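Local coordinates for putative vitamin-B12 independent methionine synthase family protein (Listeria monocytogenes, PDB 1YPX) that probably transfers a methyl group from a methyltetrahydrofolate polyglutamate to homocysteine, as zinc-dependent, cobalamin-independent methionine synthases do, at residues Gln3-Arg17 and Leu325-Ala337. Residues are numbered along the deposited sequence; the frame is centred on the assembly and turned at random.
Sequences QVAPFYADHVGSILR and LSQLRLSPQCGFA
A first torsion near -83° sets CG of Arg329 anti to its own carbonyl carbon, and a bend at the second (60°) brings the guanidinium up to the ring of Tyr8. CE1 of Tyr8 thus sits over one face of the guanidinium, the two planes inclined by 48°. In the guanidinium plane NE donates to Pro6 O at 3.1 Å and NH1 turns back to Ser326 O at 2.9 Å; its second bond, to Leu328 O, is tilted out of that plane. Three carbonyls from both segments therefore fix the rotation of a buried charged group. The Tyr8 ring also stacks with Trp365. Beyond the arginine, Leu330 N reaches Tyr8 O at 2.9 Å and Asp10 N returns to Leu330 O at 3.3 Å, a single parallel bridge that lays segment 3-17 along strand 328-332, the last of the parallel strands, in a fold resembling a TIM barrel; OD1 of Asp10 also bonds Ser60 on strand 60-61, so the segment bridges the two outermost strands, and OD2 bonds Tyr183 OH. Asp10 steadies its own loop too, OD2 accepting from Phe7 N and OD1 from His11 N. Past the strand end, CG2 of Val12 packs on the backbone of Cys334, 3.7 Å from its C atom. Cys334 could belong to a zinc site with His237 and Cys239, as the family would suggest, though no metal is modelled. CD1 of Ile15 runs beside the Phe336 ring, 4.0 Å from its CD1, and Leu16 CD1 crosses at Phe336 CB, while Ser14 OG makes a weak hydrogen bond to Phe336 O.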
ATOM      1  N   GLN A   3      -4.864  18.372  -2.988  1.00 81.18           N
ATOM      2  CA  GLN A   3      -5.525  17.468  -2.058  1.00 80.25           C
ATOM      3  C   GLN A   3      -4.635  17.233  -0.846  1.00 78.72           C
ATOM      4  O   GLN A   3      -3.537  17.781  -0.739  1.00 77.39           O
ATOM      5  CB  GLN A   3      -5.825  16.120  -2.729  1.00 80.35           C
ATOM      6  CG  GLN A   3      -7.273  15.951  -3.124  1.00 78.80           C
ATOM      7  CD  GLN A   3      -8.202  15.994  -1.926  1.00 79.73           C
ATOM      8  OE1 GLN A   3      -9.392  16.281  -2.065  1.00 80.54           O
ATOM      9  NE2 GLN A   3      -7.665  15.700  -0.740  1.00 79.69           N
ATOM     10  N   VAL A   4      -5.117  16.391   0.054  1.00 77.35           N
ATOM     11  CA  VAL A   4      -4.381  16.081   1.257  1.00 77.07           C
ATOM     12  C   VAL A   4      -4.086  14.577   1.348  1.00 76.21           C
ATOM     13  O   VAL A   4      -2.953  14.142   1.125  1.00 76.88           O
ATOM     14  CB  VAL A   4      -5.170  16.584   2.497  1.00 76.39           C
ATOM     15  CG1 VAL A   4      -6.642  16.251   2.343  1.00 75.20           C
ATOM     16  CG2 VAL A   4      -4.612  15.963   3.772  1.00 77.73           C
ATOM     17  N   ALA A   5      -5.105  13.787   1.666  1.00 74.05           N
ATOM     18  CA  ALA A   5      -4.954  12.337   1.780  1.00 69.58           C
ATOM     19  C   ALA A   5      -4.676  11.793   0.376  1.00 66.41           C
ATOM     20  O   ALA A   5      -3.896  12.399  -0.366  1.00 66.28           O
ATOM     21  CB  ALA A   5      -6.224  11.757   2.373  1.00 69.42           C
ATOM     22  N   PRO A   6      -5.273  10.647  -0.014  1.00 63.17           N
ATOM     23  CA  PRO A   6      -4.932  10.245  -1.381  1.00 61.19           C
ATOM     24  C   PRO A   6      -5.479  11.295  -2.347  1.00 58.13           C
ATOM     25  O   PRO A   6      -6.588  11.783  -2.155  1.00 57.50           O
ATOM     26  CB  PRO A   6      -5.622   8.890  -1.519  1.00 59.65           C
ATOM     27  CG  PRO A   6      -6.791   9.027  -0.620  1.00 59.76           C
ATOM     28  CD  PRO A   6      -6.184   9.660   0.591  1.00 61.21           C
ATOM     29  N   PHE A   7      -4.698  11.652  -3.364  1.00 56.90           N
ATOM     30  CA  PHE A   7      -5.108  12.666  -4.340  1.00 55.08           C
ATOM     31  C   PHE A   7      -5.954  12.092  -5.461  1.00 53.57           C
ATOM     32  O   PHE A   7      -5.899  10.892  -5.743  1.00 52.05           O
ATOM     33  CB  PHE A   7      -3.879  13.346  -4.952  1.00 54.50           C
ATOM     34  CG  PHE A   7      -2.769  13.559  -3.978  1.00 54.54           C
ATOM     35  CD1 PHE A   7      -1.757  12.616  -3.848  1.00 55.01           C
ATOM     36  CD2 PHE A   7      -2.779  14.660  -3.126  1.00 55.10           C
ATOM     37  CE1 PHE A   7      -0.777  12.761  -2.882  1.00 56.02           C
ATOM     38  CE2 PHE A   7      -1.803  14.819  -2.149  1.00 54.32           C
ATOM     39  CZ  PHE A   7      -0.802  13.870  -2.023  1.00 55.46           C
ATOM     40  N   TYR A   8      -6.721  12.961  -6.116  1.00 53.16           N
ATOM     41  CA  TYR A   8      -7.575  12.539  -7.221  1.00 50.01           C
ATOM     42  C   TYR A   8      -6.810  11.651  -8.191  1.00 48.18           C
ATOM     43  O   TYR A   8      -7.371  10.700  -8.727  1.00 49.10           O
ATOM     44  CB  TYR A   8      -8.133  13.758  -7.947  1.00 50.15           C
ATOM     45  CG  TYR A   8      -8.941  14.667  -7.054  1.00 49.84           C
ATOM     46  CD1 TYR A   8     -10.065  14.202  -6.384  1.00 50.56           C
ATOM     47  CD2 TYR A   8      -8.586  15.996  -6.891  1.00 50.78           C
ATOM     48  CE1 TYR A   8     -10.815  15.049  -5.574  1.00 52.13           C
ATOM     49  CE2 TYR A   8      -9.325  16.848  -6.085  1.00 50.80           C
ATOM     50  CZ  TYR A   8     -10.434  16.371  -5.433  1.00 50.75           C
ATOM     51  OH  TYR A   8     -11.165  17.227  -4.654  1.00 52.75           O
ATOM     52  N   ALA A   9      -5.544  11.980  -8.434  1.00 46.46           N
ATOM     53  CA  ALA A   9      -4.688  11.171  -9.299  1.00 46.92           C
ATOM     54  C   ALA A   9      -3.598  10.663  -8.368  1.00 47.23           C
ATOM     55  O   ALA A   9      -2.662  11.388  -8.028  1.00 51.31           O
ATOM     56  CB  ALA A   9      -4.083  12.004 -10.411  1.00 45.44           C
ATOM     57  N   ASP A  10      -3.744   9.419  -7.936  1.00 44.95           N
ATOM     58  CA  ASP A  10      -2.801   8.816  -7.010  1.00 41.43           C
ATOM     59  C   ASP A  10      -2.420   7.448  -7.579  1.00 41.54           C
ATOM     60  O   ASP A  10      -2.911   7.062  -8.640  1.00 39.15           O
ATOM     61  CB  ASP A  10      -3.483   8.669  -5.653  1.00 39.83           C
ATOM     62  CG  ASP A  10      -2.526   8.815  -4.491  1.00 40.49           C
ATOM     63  OD1 ASP A  10      -1.403   8.261  -4.576  1.00 42.04           O
ATOM     64  OD2 ASP A  10      -2.904   9.469  -3.493  1.00 35.13           O
ATOM     65  N   HIS A  11      -1.541   6.721  -6.891  1.00 41.04           N
ATOM     66  CA  HIS A  11      -1.138   5.398  -7.355  1.00 40.78           C
ATOM     67  C   HIS A  11      -0.718   4.507  -6.198  1.00 41.45           C
ATOM     68  O   HIS A  11      -0.240   4.997  -5.176  1.00 44.17           O
ATOM     69  CB  HIS A  11      -0.019   5.511  -8.398  1.00 39.08           C
ATOM     70  CG  HIS A  11       1.261   6.088  -7.877  1.00 37.62           C
ATOM     71  ND1 HIS A  11       2.389   5.323  -7.665  1.00 34.91           N
ATOM     72  CD2 HIS A  11       1.608   7.361  -7.577  1.00 37.64           C
ATOM     73  CE1 HIS A  11       3.376   6.103  -7.262  1.00 37.58           C
ATOM     74  NE2 HIS A  11       2.928   7.346  -7.200  1.00 36.54           N
ATOM     75  N   VAL A  12      -0.909   3.196  -6.359  1.00 41.32           N
ATOM     76  CA  VAL A  12      -0.584   2.228  -5.312  1.00 37.84           C
ATOM     77  C   VAL A  12       0.827   2.394  -4.756  1.00 36.97           C
ATOM     78  O   VAL A  12       1.013   2.405  -3.537  1.00 34.31           O
ATOM     79  CB  VAL A  12      -0.790   0.775  -5.823  1.00 38.64           C
ATOM     80  CG1 VAL A  12      -0.281  -0.241  -4.790  1.00 37.98           C
ATOM     81  CG2 VAL A  12      -2.267   0.539  -6.083  1.00 37.85           C
ATOM     82  N   GLY A  13       1.815   2.518  -5.643  1.00 36.21           N
ATOM     83  CA  GLY A  13       3.179   2.690  -5.182  1.00 35.25           C
ATOM     84  C   GLY A  13       4.309   1.976  -5.907  1.00 35.71           C
ATOM     85  O   GLY A  13       5.308   2.614  -6.247  1.00 37.96           O
ATOM     86  N   SER A  14       4.202   0.676  -6.149  1.00 34.59           N
ATOM     87  CA  SER A  14       5.313  -0.001  -6.824  1.00 37.66           C
ATOM     88  C   SER A  14       5.473   0.449  -8.269  1.00 38.04           C
ATOM     89  O   SER A  14       4.492   0.651  -8.973  1.00 37.54           O
ATOM     90  CB  SER A  14       5.133  -1.519  -6.803  1.00 40.37           C
ATOM     91  OG  SER A  14       4.189  -1.919  -7.779  1.00 41.82           O
ATOM     92  N   ILE A  15       6.720   0.593  -8.698  1.00 39.69           N
ATOM     93  CA  ILE A  15       7.046   0.999 -10.059  1.00 42.06           C
ATOM     94  C   ILE A  15       7.937  -0.082 -10.690  1.00 45.40           C
ATOM     95  O   ILE A  15       8.665  -0.793  -9.990  1.00 46.95           O
ATOM     96  CB  ILE A  15       7.801   2.374 -10.070  1.00 42.17           C
ATOM     97  CG1 ILE A  15       6.826   3.531  -9.793  1.00 39.45           C
ATOM     98  CG2 ILE A  15       8.533   2.572 -11.384  1.00 42.18           C
ATOM     99  CD1 ILE A  15       5.672   3.633 -10.797  1.00 41.53           C
ATOM    100  N   LEU A  16       7.867  -0.204 -12.015  1.00 49.06           N
ATOM    101  CA  LEU A  16       8.656  -1.180 -12.776  1.00 51.58           C
ATOM    102  C   LEU A  16      10.156  -1.042 -12.561  1.00 52.58           C
ATOM    103  O   LEU A  16      10.707   0.048 -12.698  1.00 53.87           O
ATOM    104  CB  LEU A  16       8.376  -1.006 -14.265  1.00 52.82           C
ATOM    105  CG  LEU A  16       7.394  -1.928 -14.971  1.00 56.09           C
ATOM    106  CD1 LEU A  16       6.099  -2.102 -14.177  1.00 59.76           C
ATOM    107  CD2 LEU A  16       7.117  -1.327 -16.327  1.00 57.53           C
ATOM    108  N   ARG A  17      10.826  -2.149 -12.273  1.00 53.49           N
ATOM    109  CA  ARG A  17      12.273  -2.116 -12.058  1.00 57.00           C
ATOM    110  C   ARG A  17      13.026  -1.800 -13.357  1.00 58.60           C
ATOM    111  O   ARG A  17      12.810  -2.452 -14.376  1.00 60.32           O
ATOM    112  CB  ARG A  17      12.777  -3.460 -11.499  1.00 56.69           C
ATOM    113  CG  ARG A  17      12.029  -3.984 -10.259  1.00 58.44           C
ATOM    114  CD  ARG A  17      10.642  -4.540 -10.626  1.00 59.94           C
ATOM    115  NE  ARG A  17      10.425  -4.498 -12.079  1.00 61.43           N
ATOM    116  CZ  ARG A  17       9.300  -4.840 -12.696  1.00 59.72           C
ATOM    117  NH1 ARG A  17       8.258  -5.267 -11.995  1.00 59.91           N
ATOM    118  NH2 ARG A  17       9.216  -4.728 -14.016  1.00 60.87           N
ATOM    119  N   LEU A 325     -18.882  12.146  -5.297  1.00 62.32           N
ATOM    120  CA  LEU A 325     -17.685  12.280  -6.121  1.00 63.62           C
ATOM    121  C   LEU A 325     -16.619  13.060  -5.353  1.00 63.96           C
ATOM    122  O   LEU A 325     -15.415  12.922  -5.607  1.00 62.97           O
ATOM    123  CB  LEU A 325     -18.032  13.014  -7.429  1.00 62.94           C
ATOM    124  CG  LEU A 325     -16.973  13.181  -8.531  1.00 61.16           C
ATOM    125  CD1 LEU A 325     -16.755  11.860  -9.277  1.00 60.59           C
ATOM    126  CD2 LEU A 325     -17.438  14.246  -9.502  1.00 59.43           C
ATOM    127  N   SER A 326     -17.084  13.879  -4.413  1.00 63.09           N
ATOM    128  CA  SER A 326     -16.210  14.703  -3.580  1.00 64.02           C
ATOM    129  C   SER A 326     -15.182  13.859  -2.822  1.00 63.80           C
ATOM    130  O   SER A 326     -14.094  14.335  -2.485  1.00 63.63           O
ATOM    131  CB  SER A 326     -17.046  15.508  -2.570  1.00 64.59           C
ATOM    132  OG  SER A 326     -17.830  14.645  -1.755  1.00 66.31           O
ATOM    133  N   GLN A 327     -15.527  12.605  -2.560  1.00 62.67           N
ATOM    134  CA  GLN A 327     -14.630  11.732  -1.830  1.00 60.93           C
ATOM    135  C   GLN A 327     -14.203  10.490  -2.587  1.00 59.12           C
ATOM    136  O   GLN A 327     -14.065   9.426  -2.002  1.00 59.63           O
ATOM    137  CB  GLN A 327     -15.256  11.344  -0.485  1.00 62.81           C
ATOM    138  CG  GLN A 327     -16.742  11.021  -0.555  1.00 65.27           C
ATOM    139  CD  GLN A 327     -17.322  10.660   0.796  1.00 64.32           C
ATOM    140  OE1 GLN A 327     -16.904   9.684   1.419  1.00 66.79           O
ATOM    141  NE2 GLN A 327     -18.286  11.446   1.257  1.00 65.20           N
ATOM    142  N   LEU A 328     -13.989  10.618  -3.888  1.00 56.93           N
ATOM    143  CA  LEU A 328     -13.542   9.477  -4.672  1.00 53.39           C
ATOM    144  C   LEU A 328     -12.241   9.854  -5.374  1.00 51.40           C
ATOM    145  O   LEU A 328     -11.998  11.026  -5.694  1.00 48.27           O
ATOM    146  CB  LEU A 328     -14.622   9.053  -5.687  1.00 53.83           C
ATOM    147  CG  LEU A 328     -15.947   8.479  -5.145  1.00 54.51           C
ATOM    148  CD1 LEU A 328     -16.883   8.108  -6.294  1.00 53.29           C
ATOM    149  CD2 LEU A 328     -15.666   7.249  -4.295  1.00 54.09           C
ATOM    150  N   ARG A 329     -11.388   8.856  -5.577  1.00 50.72           N
ATOM    151  CA  ARG A 329     -10.099   9.062  -6.233  1.00 49.22           C
ATOM    152  C   ARG A 329      -9.899   8.020  -7.319  1.00 46.80           C
ATOM    153  O   ARG A 329     -10.575   7.005  -7.335  1.00 45.87           O
ATOM    154  CB  ARG A 329      -8.950   8.980  -5.219  1.00 48.93           C
ATOM    155  CG  ARG A 329      -8.665  10.278  -4.445  1.00 49.10           C
ATOM    156  CD  ARG A 329      -9.851  10.742  -3.654  1.00 51.91           C
ATOM    157  NE  ARG A 329      -9.591  11.975  -2.912  1.00 55.04           N
ATOM    158  CZ  ARG A 329     -10.525  12.882  -2.632  1.00 55.37           C
ATOM    159  NH1 ARG A 329     -11.773  12.713  -3.033  1.00 53.91           N
ATOM    160  NH2 ARG A 329     -10.220  13.954  -1.930  1.00 57.95           N
ATOM    161  N   LEU A 330      -8.964   8.295  -8.217  1.00 45.65           N
ATOM    162  CA  LEU A 330      -8.657   7.431  -9.333  1.00 44.56           C
ATOM    163  C   LEU A 330      -7.204   6.971  -9.255  1.00 45.82           C
ATOM    164  O   LEU A 330      -6.372   7.599  -8.593  1.00 46.63           O
ATOM    165  CB  LEU A 330      -8.881   8.213 -10.617  1.00 42.81           C
ATOM    166  CG  LEU A 330      -8.618   7.494 -11.937  1.00 41.57           C
ATOM    167  CD1 LEU A 330      -9.572   6.336 -12.069  1.00 39.76           C
ATOM    168  CD2 LEU A 330      -8.782   8.478 -13.096  1.00 38.80           C
ATOM    169  N   SER A 331      -6.896   5.876  -9.938  1.00 46.77           N
ATOM    170  CA  SER A 331      -5.541   5.350  -9.943  1.00 47.05           C
ATOM    171  C   SER A 331      -5.568   4.119 -10.776  1.00 47.16           C
ATOM    172  O   SER A 331      -6.628   3.680 -11.196  1.00 49.97           O
ATOM    173  CB  SER A 331      -5.130   4.907  -8.555  1.00 48.08           C
ATOM    174  OG  SER A 331      -5.712   3.643  -8.280  1.00 47.00           O
ATOM    175  N   PRO A 332      -4.396   3.545 -11.045  1.00 48.69           N
ATOM    176  CA  PRO A 332      -4.427   2.321 -11.847  1.00 49.46           C
ATOM    177  C   PRO A 332      -4.815   1.204 -10.862  1.00 50.83           C
ATOM    178  O   PRO A 332      -4.748   1.416  -9.656  1.00 49.19           O
ATOM    179  CB  PRO A 332      -3.007   2.229 -12.411  1.00 47.88           C
ATOM    180  CG  PRO A 332      -2.174   3.017 -11.443  1.00 48.48           C
ATOM    181  CD  PRO A 332      -3.047   4.138 -10.985  1.00 47.29           C
ATOM    182  N   GLN A 333      -5.258   0.051 -11.362  1.00 55.27           N
ATOM    183  CA  GLN A 333      -5.704  -1.058 -10.507  1.00 59.09           C
ATOM    184  C   GLN A 333      -4.736  -1.538  -9.413  1.00 59.26           C
ATOM    185  O   GLN A 333      -5.154  -1.770  -8.278  1.00 61.38           O
ATOM    186  CB  GLN A 333      -6.154  -2.250 -11.374  1.00 61.91           C
ATOM    187  CG  GLN A 333      -5.074  -2.800 -12.303  1.00 67.09           C
ATOM    188  CD  GLN A 333      -5.522  -4.017 -13.100  1.00 68.49           C
ATOM    189  OE1 GLN A 333      -6.540  -3.983 -13.797  1.00 68.85           O
ATOM    190  NE2 GLN A 333      -4.751  -5.097 -13.008  1.00 69.49           N
ATOM    191  N   CYS A 334      -3.459  -1.701  -9.750  1.00 59.34           N
ATOM    192  CA  CYS A 334      -2.448  -2.131  -8.779  1.00 59.02           C
ATOM    193  C   CYS A 334      -1.173  -1.338  -9.052  1.00 58.08           C
ATOM    194  O   CYS A 334      -1.182  -0.366  -9.816  1.00 58.94           O
ATOM    195  CB  CYS A 334      -2.148  -3.638  -8.906  1.00 60.88           C
ATOM    196  SG  CYS A 334      -1.130  -4.363  -7.546  1.00 63.81           S
ATOM    197  N   GLY A 335      -0.085  -1.749  -8.412  1.00 57.38           N
ATOM    198  CA  GLY A 335       1.190  -1.087  -8.608  1.00 56.67           C
ATOM    199  C   GLY A 335       1.886  -1.755  -9.772  1.00 56.83           C
ATOM    200  O   GLY A 335       1.801  -2.967  -9.930  1.00 57.61           O
ATOM    201  N   PHE A 336       2.554  -0.963 -10.599  1.00 57.93           N
ATOM    202  CA  PHE A 336       3.270  -1.480 -11.755  1.00 58.52           C
ATOM    203  C   PHE A 336       4.421  -2.345 -11.280  1.00 59.26           C
ATOM    204  O   PHE A 336       5.389  -1.839 -10.715  1.00 62.56           O
ATOM    205  CB  PHE A 336       3.808  -0.322 -12.600  1.00 56.22           C
ATOM    206  CG  PHE A 336       2.747   0.662 -13.017  1.00 56.33           C
ATOM    207  CD1 PHE A 336       2.423   1.745 -12.205  1.00 53.40           C
ATOM    208  CD2 PHE A 336       2.027   0.469 -14.198  1.00 57.09           C
ATOM    209  CE1 PHE A 336       1.396   2.617 -12.561  1.00 53.22           C
ATOM    210  CE2 PHE A 336       0.996   1.335 -14.565  1.00 55.03           C
ATOM    211  CZ  PHE A 336       0.680   2.409 -13.742  1.00 54.04           C
ATOM    212  N   ALA A 337       4.318  -3.648 -11.508  1.00 59.63           N
ATOM    213  CA  ALA A 337       5.361  -4.579 -11.098  1.00 60.15           C
ATOM    214  C   ALA A 337       4.888  -6.009 -11.298  1.00 60.16           C
ATOM    215  O   ALA A 337       5.397  -6.929 -10.661  1.00 61.71           O
ATOM    216  CB  ALA A 337       5.739  -4.350  -9.625  1.00 58.39           C
TER